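Local coordinates for PfhB2 (Pasteurella multocida, PDB 6U8T), which is probably a cysteine protease of the YopT family, forming the YopT-like domain of a large Pasteurella toxin, at residues C[39-50]-C[98-107]; C[174-182]-C[197-205]. The protein carries 1 engineered substitution. All coordinates share one frame; numbering follows the deposited sequence.

Interaction 1 of 2, residues C[39-50]-C[98-107]; sequences ESTCAHWIANKV and TDNWLQEQGV
Trp101 and His44 make the aromatic contact between these two helical segments. The benzo end of the indole lies over one face of the imidazole, with Trp101 CH2 3.4 Å above the imidazole plane of His44, over its centre, but the planes are inclined by 36° and the pair is neither a stack nor edge-to-face. Trp101 has its CG anti to the backbone N (chi1 -174°), which sends the indole across the gap between the helices. The imidazole is held at both nitrogens: His44 ND1 donates to Ser40 O at 2.8 Å, nearly in the ring plane, and NE2 is bonded to Ser77 OG. Ser40 O receives this bond and the helical one from His44 N on opposite faces of its carbonyl.

Polar contact across the segments comes from Thr98, whose OG1 donates to Glu39 OE2 at 3.1 Å, on the anti lone pair. The same oxygen forms a salt bridge with Lys151, and OE1 bonds Thr162 of the second subunit, so the buried carboxylate is well supplied with partners.

Apolar packing fills the rest. Ala43 CB sits 3.8 Å from both Thr98 CG2 and Trp101 CZ3, and 4.1 Å from Leu102 CD2. One turn on, Ala47 CB touches Gln105 CB and Trp101 CZ3, and Val107 CG2 approaches Ala47 CA at 3.7 Å; its other branch, CG1, meets Ile46 CG2.

Val107 is turned inward by a Schellman motif at Gly106, where Val107 N bonds Leu102 O. Ala43 and Ala47 receive Trp101, Leu102 and Val107 between near-parallel helices whose axes lie 10.1 Å apart at -23°. Just before segment 39-50, helix 20-51 probably carries the catalytic cysteine position, apparently replaced by the engineered serine, as on the central helix of clan CA proteases.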
loop_
_atom_site.group_PDB
_atom_site.type_symbol
_atom_site.label_atom_id
_atom_site.label_comp_id
_atom_site.label_asym_id
_atom_site.label_seq_id
_atom_site.Cartn_x
_atom_site.Cartn_y
_atom_site.Cartn_z
ATOM N N GLU C 39 -12.861 -9.401 1.225
ATOM C CA GLU C 39 -12.825 -10.592 2.103
ATOM C C GLU C 39 -14.234 -11.170 2.214
ATOM O O GLU C 39 -14.415 -12.358 1.891
ATOM C CB GLU C 39 -12.263 -10.247 3.482
ATOM C CG GLU C 39 -12.257 -11.417 4.447
ATOM C CD GLU C 39 -11.123 -12.420 4.254
ATOM O OE1 GLU C 39 -10.345 -12.242 3.287
ATOM O OE2 GLU C 39 -11.024 -13.401 5.081
ATOM N N SER C 40 -15.215 -10.356 2.609
ATOM C CA SER C 40 -16.601 -10.812 2.831
ATOM C C SER C 40 -17.161 -11.349 1.504
ATOM O O SER C 40 -17.824 -12.418 1.536
ATOM C CB SER C 40 -17.458 -9.709 3.404
ATOM O OG SER C 40 -18.808 -10.132 3.535
ATOM N N THR C 41 -16.902 -10.677 0.370
ATOM C CA THR C 41 -17.453 -11.078 -0.940
ATOM C C THR C 41 -16.848 -12.421 -1.371
ATOM O O THR C 41 -17.610 -13.271 -1.800
ATOM C CB THR C 41 -17.194 -10.066 -2.057
ATOM O OG1 THR C 41 -17.691 -8.787 -1.668
ATOM C CG2 THR C 41 -17.849 -10.525 -3.357
ATOM N N CYS C 42 -15.531 -12.586 -1.233
ATOM C CA CYS C 42 -14.831 -13.838 -1.565
ATOM C C CYS C 42 -15.370 -14.978 -0.685
ATOM O O CYS C 42 -15.614 -16.080 -1.232
ATOM C CB CYS C 42 -13.319 -13.687 -1.451
ATOM S SG CYS C 42 -12.626 -12.734 -2.822
ATOM N N ALA C 43 -15.592 -14.736 0.609
ATOM C CA ALA C 43 -16.193 -15.745 1.501
ATOM C C ALA C 43 -17.540 -16.164 0.924
ATOM O O ALA C 43 -17.812 -17.369 0.842
ATOM C CB ALA C 43 -16.347 -15.214 2.910
ATOM N N HIS C 44 -18.381 -15.198 0.549
ATOM C CA HIS C 44 -19.755 -15.511 0.024
ATOM C C HIS C 44 -19.637 -16.281 -1.284
ATOM O O HIS C 44 -20.360 -17.260 -1.430
ATOM C CB HIS C 44 -20.593 -14.252 -0.127
ATOM C CG HIS C 44 -21.180 -13.771 1.151
ATOM N ND1 HIS C 44 -20.432 -13.110 2.133
ATOM C CD2 HIS C 44 -22.467 -13.789 1.573
ATOM C CE1 HIS C 44 -21.244 -12.770 3.118
ATOM N NE2 HIS C 44 -22.500 -13.203 2.795
ATOM N N TRP C 45 -18.774 -15.847 -2.188
ATOM C CA TRP C 45 -18.513 -16.516 -3.473
ATOM C C TRP C 45 -18.088 -17.984 -3.223
ATOM O O TRP C 45 -18.581 -18.870 -3.877
ATOM C CB TRP C 45 -17.441 -15.746 -4.240
ATOM C CG TRP C 45 -17.226 -16.236 -5.639
ATOM C CD1 TRP C 45 -17.899 -15.845 -6.762
ATOM C CD2 TRP C 45 -16.241 -17.193 -6.073
ATOM N NE1 TRP C 45 -17.381 -16.479 -7.863
ATOM C CE2 TRP C 45 -16.374 -17.309 -7.477
ATOM C CE3 TRP C 45 -15.241 -17.942 -5.414
ATOM C CZ2 TRP C 45 -15.550 -18.131 -8.240
ATOM C CZ3 TRP C 45 -14.416 -18.746 -6.177
ATOM C CH2 TRP C 45 -14.580 -18.852 -7.564
ATOM N N ILE C 46 -17.188 -18.207 -2.259
ATOM C CA ILE C 46 -16.700 -19.581 -1.967
ATOM C C ILE C 46 -17.890 -20.428 -1.478
ATOM O O ILE C 46 -18.105 -21.505 -2.040
ATOM C CB ILE C 46 -15.513 -19.567 -0.988
ATOM C CG1 ILE C 46 -14.282 -18.982 -1.661
ATOM C CG2 ILE C 46 -15.232 -20.951 -0.470
ATOM C CD1 ILE C 46 -13.108 -18.805 -0.719
ATOM N N ALA C 47 -18.654 -19.935 -0.502
ATOM C CA ALA C 47 -19.857 -20.620 0.041
ATOM C C ALA C 47 -20.849 -20.914 -1.074
ATOM O O ALA C 47 -21.458 -21.966 -1.048
ATOM C CB ALA C 47 -20.516 -19.826 1.136
ATOM N N ASN C 48 -21.013 -20.003 -2.017
ATOM C CA ASN C 48 -21.980 -20.157 -3.132
ATOM C C ASN C 48 -21.493 -21.280 -4.053
ATOM O O ASN C 48 -22.313 -22.125 -4.426
ATOM C CB ASN C 48 -22.196 -18.831 -3.851
ATOM C CG ASN C 48 -23.205 -18.946 -4.972
ATOM O OD1 ASN C 48 -24.372 -18.651 -4.740
ATOM N ND2 ASN C 48 -22.776 -19.349 -6.167
ATOM N N LYS C 49 -20.210 -21.331 -4.388
ATOM C CA LYS C 49 -19.653 -22.325 -5.340
ATOM C C LYS C 49 -19.637 -23.729 -4.734
ATOM O O LYS C 49 -19.851 -24.683 -5.466
ATOM C CB LYS C 49 -18.255 -21.911 -5.763
ATOM C CG LYS C 49 -18.226 -20.710 -6.680
ATOM C CD LYS C 49 -18.981 -20.888 -7.960
ATOM C CE LYS C 49 -18.601 -19.833 -8.966
ATOM N NZ LYS C 49 -18.930 -20.294 -10.328
ATOM N N VAL C 50 -19.419 -23.845 -3.442
ATOM C CA VAL C 50 -19.249 -25.150 -2.741
ATOM C C VAL C 50 -20.641 -25.697 -2.434
ATOM O O VAL C 50 -20.830 -26.877 -2.596
ATOM C CB VAL C 50 -18.383 -24.930 -1.490
ATOM C CG1 VAL C 50 -18.567 -26.001 -0.436
ATOM C CG2 VAL C 50 -16.918 -24.727 -1.855
ATOM N N THR C 98 -13.848 -14.933 9.518
ATOM C CA THR C 98 -14.264 -15.326 8.155
ATOM C C THR C 98 -14.329 -16.859 8.080
ATOM O O THR C 98 -15.276 -17.382 7.518
ATOM C CB THR C 98 -13.323 -14.738 7.097
ATOM O OG1 THR C 98 -13.256 -13.321 7.230
ATOM C CG2 THR C 98 -13.792 -15.054 5.702
ATOM N N ASP C 99 -13.340 -17.535 8.661
ATOM C CA ASP C 99 -13.245 -19.009 8.703
ATOM C C ASP C 99 -14.450 -19.591 9.436
ATOM O O ASP C 99 -14.965 -20.608 8.958
ATOM C CB ASP C 99 -11.938 -19.462 9.352
ATOM C CG ASP C 99 -11.747 -20.957 9.252
ATOM O OD1 ASP C 99 -11.533 -21.418 8.129
ATOM O OD2 ASP C 99 -11.842 -21.638 10.294
ATOM N N ASN C 100 -14.854 -18.996 10.561
ATOM C CA ASN C 100 -16.026 -19.468 11.344
ATOM C C ASN C 100 -17.293 -19.322 10.489
ATOM O O ASN C 100 -18.124 -20.263 10.472
ATOM C CB ASN C 100 -16.208 -18.727 12.666
ATOM C CG ASN C 100 -15.147 -19.066 13.689
ATOM O OD1 ASN C 100 -14.678 -18.169 14.374
ATOM N ND2 ASN C 100 -14.765 -20.324 13.829
ATOM N N TRP C 101 -17.433 -18.195 9.804
ATOM C CA TRP C 101 -18.582 -17.925 8.898
ATOM C C TRP C 101 -18.629 -18.992 7.797
ATOM O O TRP C 101 -19.720 -19.546 7.554
ATOM C CB TRP C 101 -18.511 -16.513 8.305
ATOM C CG TRP C 101 -19.717 -16.148 7.506
ATOM C CD1 TRP C 101 -20.870 -15.599 7.989
ATOM C CD2 TRP C 101 -19.922 -16.356 6.095
ATOM N NE1 TRP C 101 -21.783 -15.452 6.980
ATOM C CE2 TRP C 101 -21.222 -15.893 5.801
ATOM C CE3 TRP C 101 -19.150 -16.886 5.065
ATOM C CZ2 TRP C 101 -21.740 -15.882 4.512
ATOM C CZ3 TRP C 101 -19.670 -16.908 3.790
ATOM C CH2 TRP C 101 -20.960 -16.423 3.522
ATOM N N LEU C 102 -17.489 -19.299 7.189
ATOM C CA LEU C 102 -17.395 -20.280 6.078
ATOM C C LEU C 102 -17.828 -21.661 6.574
ATOM O O LEU C 102 -18.572 -22.337 5.847
ATOM C CB LEU C 102 -15.988 -20.276 5.492
ATOM C CG LEU C 102 -15.708 -19.116 4.534
ATOM C CD1 LEU C 102 -14.224 -18.999 4.248
ATOM C CD2 LEU C 102 -16.490 -19.264 3.235
ATOM N N GLN C 103 -17.464 -22.044 7.799
ATOM C CA GLN C 103 -17.826 -23.374 8.355
ATOM C C GLN C 103 -19.314 -23.401 8.690
ATOM O O GLN C 103 -19.979 -24.398 8.335
ATOM C CB GLN C 103 -16.902 -23.727 9.515
ATOM C CG GLN C 103 -15.514 -24.143 9.027
ATOM C CD GLN C 103 -14.566 -24.493 10.148
ATOM O OE1 GLN C 103 -14.719 -25.501 10.833
ATOM N NE2 GLN C 103 -13.559 -23.669 10.350
ATOM N N GLU C 104 -19.841 -22.310 9.253
ATOM C CA GLU C 104 -21.299 -22.099 9.459
ATOM C C GLU C 104 -22.084 -22.303 8.153
ATOM O O GLU C 104 -23.194 -22.780 8.215
ATOM C CB GLU C 104 -21.529 -20.726 10.066
ATOM C CG GLU C 104 -21.259 -20.720 11.541
ATOM C CD GLU C 104 -21.523 -19.411 12.248
ATOM O OE1 GLU C 104 -21.639 -18.377 11.551
ATOM O OE2 GLU C 104 -21.610 -19.452 13.495
ATOM N N GLN C 105 -21.530 -21.959 7.003
ATOM C CA GLN C 105 -22.229 -22.094 5.697
ATOM C C GLN C 105 -21.960 -23.471 5.094
ATOM O O GLN C 105 -22.418 -23.693 3.978
ATOM C CB GLN C 105 -21.760 -21.066 4.669
ATOM C CG GLN C 105 -21.752 -19.628 5.166
ATOM C CD GLN C 105 -23.078 -19.177 5.715
ATOM O OE1 GLN C 105 -24.093 -19.236 5.037
ATOM N NE2 GLN C 105 -23.052 -18.671 6.938
ATOM N N GLY C 106 -21.218 -24.338 5.783
ATOM C CA GLY C 106 -21.016 -25.720 5.326
ATOM C C GLY C 106 -19.758 -25.876 4.495
ATOM O O GLY C 106 -19.565 -26.984 3.983
ATOM N N VAL C 107 -18.902 -24.855 4.410
ATOM C CA VAL C 107 -17.591 -24.926 3.698
ATOM C C VAL C 107 -16.578 -25.597 4.628
ATOM O O VAL C 107 -16.510 -25.214 5.814
ATOM C CB VAL C 107 -17.083 -23.531 3.275
ATOM C CG1 VAL C 107 -15.761 -23.640 2.546
ATOM C CG2 VAL C 107 -18.106 -22.796 2.420
#

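Interaction 2 of 2, residues C[174-182]-C[197-205]; sequences FFDPNFGEM and AFWEKSGYA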
loop_
_atom_site.group_PDB
_atom_site.type_symbol
_atom_site.label_atom_id
_atom_site.label_comp_id
_atom_site.label_asym_id
_atom_site.label_seq_id
_atom_site.Cartn_x
_atom_site.Cartn_y
_atom_site.Cartn_z
ATOM N N PHE C 174 10.414 21.012 10.872
ATOM C CA PHE C 174 9.919 19.808 10.166
ATOM C C PHE C 174 8.925 20.249 9.092
ATOM O O PHE C 174 8.053 21.063 9.400
ATOM C CB PHE C 174 9.287 18.846 11.167
ATOM C CG PHE C 174 8.771 17.575 10.545
ATOM C CD1 PHE C 174 9.647 16.655 10.003
ATOM C CD2 PHE C 174 7.421 17.301 10.499
ATOM C CE1 PHE C 174 9.180 15.481 9.428
ATOM C CE2 PHE C 174 6.948 16.150 9.890
ATOM C CZ PHE C 174 7.824 15.233 9.384
ATOM N N PHE C 175 9.070 19.773 7.858
ATOM C CA PHE C 175 8.203 20.187 6.732
ATOM C C PHE C 175 7.636 18.943 6.063
ATOM O O PHE C 175 8.411 18.063 5.636
ATOM C CB PHE C 175 8.955 21.083 5.741
ATOM C CG PHE C 175 8.146 21.407 4.512
ATOM C CD1 PHE C 175 7.113 22.333 4.554
ATOM C CD2 PHE C 175 8.389 20.745 3.315
ATOM C CE1 PHE C 175 6.351 22.597 3.428
ATOM C CE2 PHE C 175 7.624 21.024 2.188
ATOM C CZ PHE C 175 6.618 21.954 2.243
ATOM N N ASP C 176 6.310 18.885 6.000
ATOM C CA ASP C 176 5.540 17.816 5.316
ATOM C C ASP C 176 4.636 18.465 4.273
ATOM O O ASP C 176 3.649 19.108 4.613
ATOM C CB ASP C 176 4.754 17.000 6.334
ATOM C CG ASP C 176 4.087 15.783 5.732
ATOM O OD1 ASP C 176 3.960 15.743 4.487
ATOM O OD2 ASP C 176 3.762 14.872 6.499
ATOM N N PRO C 177 4.953 18.325 2.973
ATOM C CA PRO C 177 4.181 18.960 1.912
ATOM C C PRO C 177 2.692 18.577 1.916
ATOM O O PRO C 177 1.951 19.205 1.188
ATOM C CB PRO C 177 4.803 18.474 0.599
ATOM C CG PRO C 177 6.031 17.694 0.957
ATOM C CD PRO C 177 6.086 17.560 2.462
ATOM N N ASN C 178 2.325 17.553 2.702
ATOM C CA ASN C 178 0.928 17.065 2.887
ATOM C C ASN C 178 0.212 17.886 3.976
ATOM O O ASN C 178 -1.017 17.725 4.086
ATOM C CB ASN C 178 0.874 15.594 3.308
ATOM C CG ASN C 178 0.885 14.629 2.142
ATOM O OD1 ASN C 178 0.990 15.059 0.981
ATOM N ND2 ASN C 178 0.800 13.333 2.447
ATOM N N PHE C 179 0.943 18.651 4.795
ATOM C CA PHE C 179 0.370 19.387 5.958
ATOM C C PHE C 179 0.938 20.805 6.061
ATOM O O PHE C 179 0.144 21.757 6.105
ATOM C CB PHE C 179 0.591 18.604 7.253
ATOM C CG PHE C 179 -0.085 17.263 7.274
ATOM C CD1 PHE C 179 -1.445 17.150 7.474
ATOM C CD2 PHE C 179 0.650 16.110 7.126
ATOM C CE1 PHE C 179 -2.062 15.912 7.520
ATOM C CE2 PHE C 179 0.040 14.861 7.152
ATOM C CZ PHE C 179 -1.320 14.766 7.339
ATOM N N GLY C 180 2.260 20.951 6.135
ATOM C CA GLY C 180 2.920 22.268 6.181
ATOM C C GLY C 180 4.223 22.235 6.969
ATOM O O GLY C 180 4.893 21.203 6.971
ATOM N N GLU C 181 4.561 23.347 7.621
ATOM C CA GLU C 181 5.835 23.556 8.331
ATOM C C GLU C 181 5.557 23.756 9.813
ATOM O O GLU C 181 4.663 24.513 10.187
ATOM C CB GLU C 181 6.558 24.729 7.690
ATOM C CG GLU C 181 7.970 24.904 8.205
ATOM C CD GLU C 181 8.637 26.157 7.682
ATOM O OE1 GLU C 181 8.855 26.230 6.472
ATOM O OE2 GLU C 181 8.883 27.061 8.490
HETATM N N MSE C 182 6.325 23.037 10.634
HETATM C CA MSE C 182 6.253 23.128 12.080
HETATM C C MSE C 182 7.658 23.349 12.652
HETATM O O MSE C 182 8.653 22.868 12.102
HETATM C CB MSE C 182 5.635 21.833 12.606
HETATM C CG MSE C 182 4.261 21.533 12.080
HETATM SE SE MSE C 182 4.226 20.380 10.505
HETATM C CE MSE C 182 3.725 18.602 11.023
ATOM N N ALA C 197 2.109 11.807 18.619
ATOM C CA ALA C 197 1.004 12.565 17.993
ATOM C C ALA C 197 1.027 12.385 16.473
ATOM O O ALA C 197 0.079 11.796 15.939
ATOM C CB ALA C 197 1.086 14.011 18.388
ATOM N N PHE C 198 2.086 12.831 15.797
ATOM C CA PHE C 198 2.139 12.918 14.318
ATOM C C PHE C 198 2.045 11.525 13.691
ATOM O O PHE C 198 1.278 11.360 12.726
ATOM C CB PHE C 198 3.411 13.608 13.830
ATOM C CG PHE C 198 3.424 13.876 12.348
ATOM C CD1 PHE C 198 2.527 14.770 11.785
ATOM C CD2 PHE C 198 4.313 13.214 11.515
ATOM C CE1 PHE C 198 2.519 15.004 10.420
ATOM C CE2 PHE C 198 4.299 13.443 10.151
ATOM C CZ PHE C 198 3.413 14.348 9.610
ATOM N N TRP C 199 2.808 10.554 14.189
ATOM C CA TRP C 199 3.016 9.273 13.475
ATOM C C TRP C 199 1.674 8.590 13.229
ATOM O O TRP C 199 1.431 8.236 12.079
ATOM C CB TRP C 199 3.994 8.400 14.249
ATOM C CG TRP C 199 4.439 7.219 13.473
ATOM C CD1 TRP C 199 4.334 5.925 13.865
ATOM C CD2 TRP C 199 5.042 7.206 12.174
ATOM N NE1 TRP C 199 4.829 5.088 12.896
ATOM C CE2 TRP C 199 5.285 5.849 11.847
ATOM C CE3 TRP C 199 5.439 8.191 11.267
ATOM C CZ2 TRP C 199 5.858 5.465 10.633
ATOM C CZ3 TRP C 199 6.020 7.804 10.074
ATOM C CH2 TRP C 199 6.222 6.463 9.760
ATOM N N GLU C 200 0.819 8.475 14.249
ATOM C CA GLU C 200 -0.547 7.898 14.132
ATOM C C GLU C 200 -1.471 8.844 13.360
ATOM O O GLU C 200 -2.069 8.401 12.390
ATOM C CB GLU C 200 -1.135 7.567 15.502
ATOM C CG GLU C 200 -0.781 6.162 15.954
ATOM C CD GLU C 200 -1.746 5.551 16.959
ATOM O OE1 GLU C 200 -2.099 6.257 17.936
ATOM O OE2 GLU C 200 -2.152 4.376 16.754
ATOM N N LYS C 201 -1.580 10.097 13.765
ATOM C CA LYS C 201 -2.585 11.071 13.239
ATOM C C LYS C 201 -2.334 11.386 11.760
ATOM O O LYS C 201 -3.293 11.844 11.104
ATOM C CB LYS C 201 -2.587 12.372 14.035
ATOM C CG LYS C 201 -3.152 12.269 15.441
ATOM C CD LYS C 201 -3.369 13.648 16.059
ATOM C CE LYS C 201 -4.139 13.625 17.365
ATOM N NZ LYS C 201 -3.300 13.107 18.469
ATOM N N SER C 202 -1.130 11.135 11.240
ATOM C CA SER C 202 -0.735 11.476 9.852
ATOM C C SER C 202 -1.303 10.453 8.862
ATOM O O SER C 202 -1.422 10.799 7.669
ATOM C CB SER C 202 0.765 11.531 9.723
ATOM O OG SER C 202 1.332 10.254 9.998
ATOM N N GLY C 203 -1.503 9.209 9.314
ATOM C CA GLY C 203 -1.818 8.042 8.466
ATOM C C GLY C 203 -0.576 7.278 8.015
ATOM O O GLY C 203 -0.740 6.275 7.304
ATOM N N TYR C 204 0.632 7.719 8.367
ATOM C CA TYR C 204 1.899 7.088 7.906
ATOM C C TYR C 204 2.209 5.828 8.740
ATOM O O TYR C 204 3.025 5.018 8.287
ATOM C CB TYR C 204 3.064 8.087 7.950
ATOM C CG TYR C 204 2.875 9.386 7.209
ATOM C CD1 TYR C 204 2.045 9.510 6.103
ATOM C CD2 TYR C 204 3.546 10.525 7.627
ATOM C CE1 TYR C 204 1.880 10.728 5.447
ATOM C CE2 TYR C 204 3.398 11.745 6.984
ATOM C CZ TYR C 204 2.571 11.845 5.881
ATOM O OH TYR C 204 2.421 13.020 5.224
ATOM N N ALA C 205 1.639 5.686 9.937
ATOM C CA ALA C 205 1.994 4.598 10.887
ATOM C C ALA C 205 1.530 3.249 10.324
ATOM O O ALA C 205 2.339 2.284 10.362
ATOM C CB ALA C 205 1.396 4.839 12.244
#
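Phe198 lies between Phe174 CE2 over one face and Ser202 CB over the centre of the other, while Asp176 OD2 and Phe179 CD2 come to the edge. Phe174 points its own edge at Phe198 in an offset edge-to-face pair (centroids 5.5 Å apart), and Phe198 in turn offers an edge to the face of Phe179; both pairs have their planes at 79°. The bent chain of selenomethionine Met182 brings CE to 3.8 Å from Phe198 CE1. Tyr204 has Ser202 CB against one face and Asp176 OD2 in plane at its edge.

The aromatic cluster joins the hairpin of strands 171-176 and 180-184 to the end of helix 187-201. A classic bulge, with Phe179 and Gly180 facing Asp176, and an Asx turn, Asn178 N to Asp176 OD1 at 3.0 Å, shape the hairpin's turn.

Asp176 OD1 also bonds His161 NE2, consistent with the His-Asp pair of a papain-like catalytic triad. Asp176 OD2 accepts from Tyr204 OH at 2.6 Å on the syn lone pair, and Asn178 ND2 reaches the same hydroxyl through a weak bond, 3.2 Å long.

Both contacts are buried, yet they lie on opposite sides of the chain's centre, with nearest atoms about 20 Å apart. Interaction 1 joins two helices through alanine and branched aliphatic packing around one oblique imidazole-indole pair, with a hydroxyl-carboxylate bond at one end; interaction 2 sets a helix end against a strand hairpin, with an edge-to-face cluster and a buried Asp176 also bonded to His161. Helix 20-51 relates to both, since it carries segment 39-50 and its first turns touch Asn178 and Phe179. Trp45 stacks on Phe175 of the second subunit, and Cys42 packs on its Pro177. The active site is probably shared, the nucleophile position of helix 20-51 in one subunit facing His161 and Asp176 of the other.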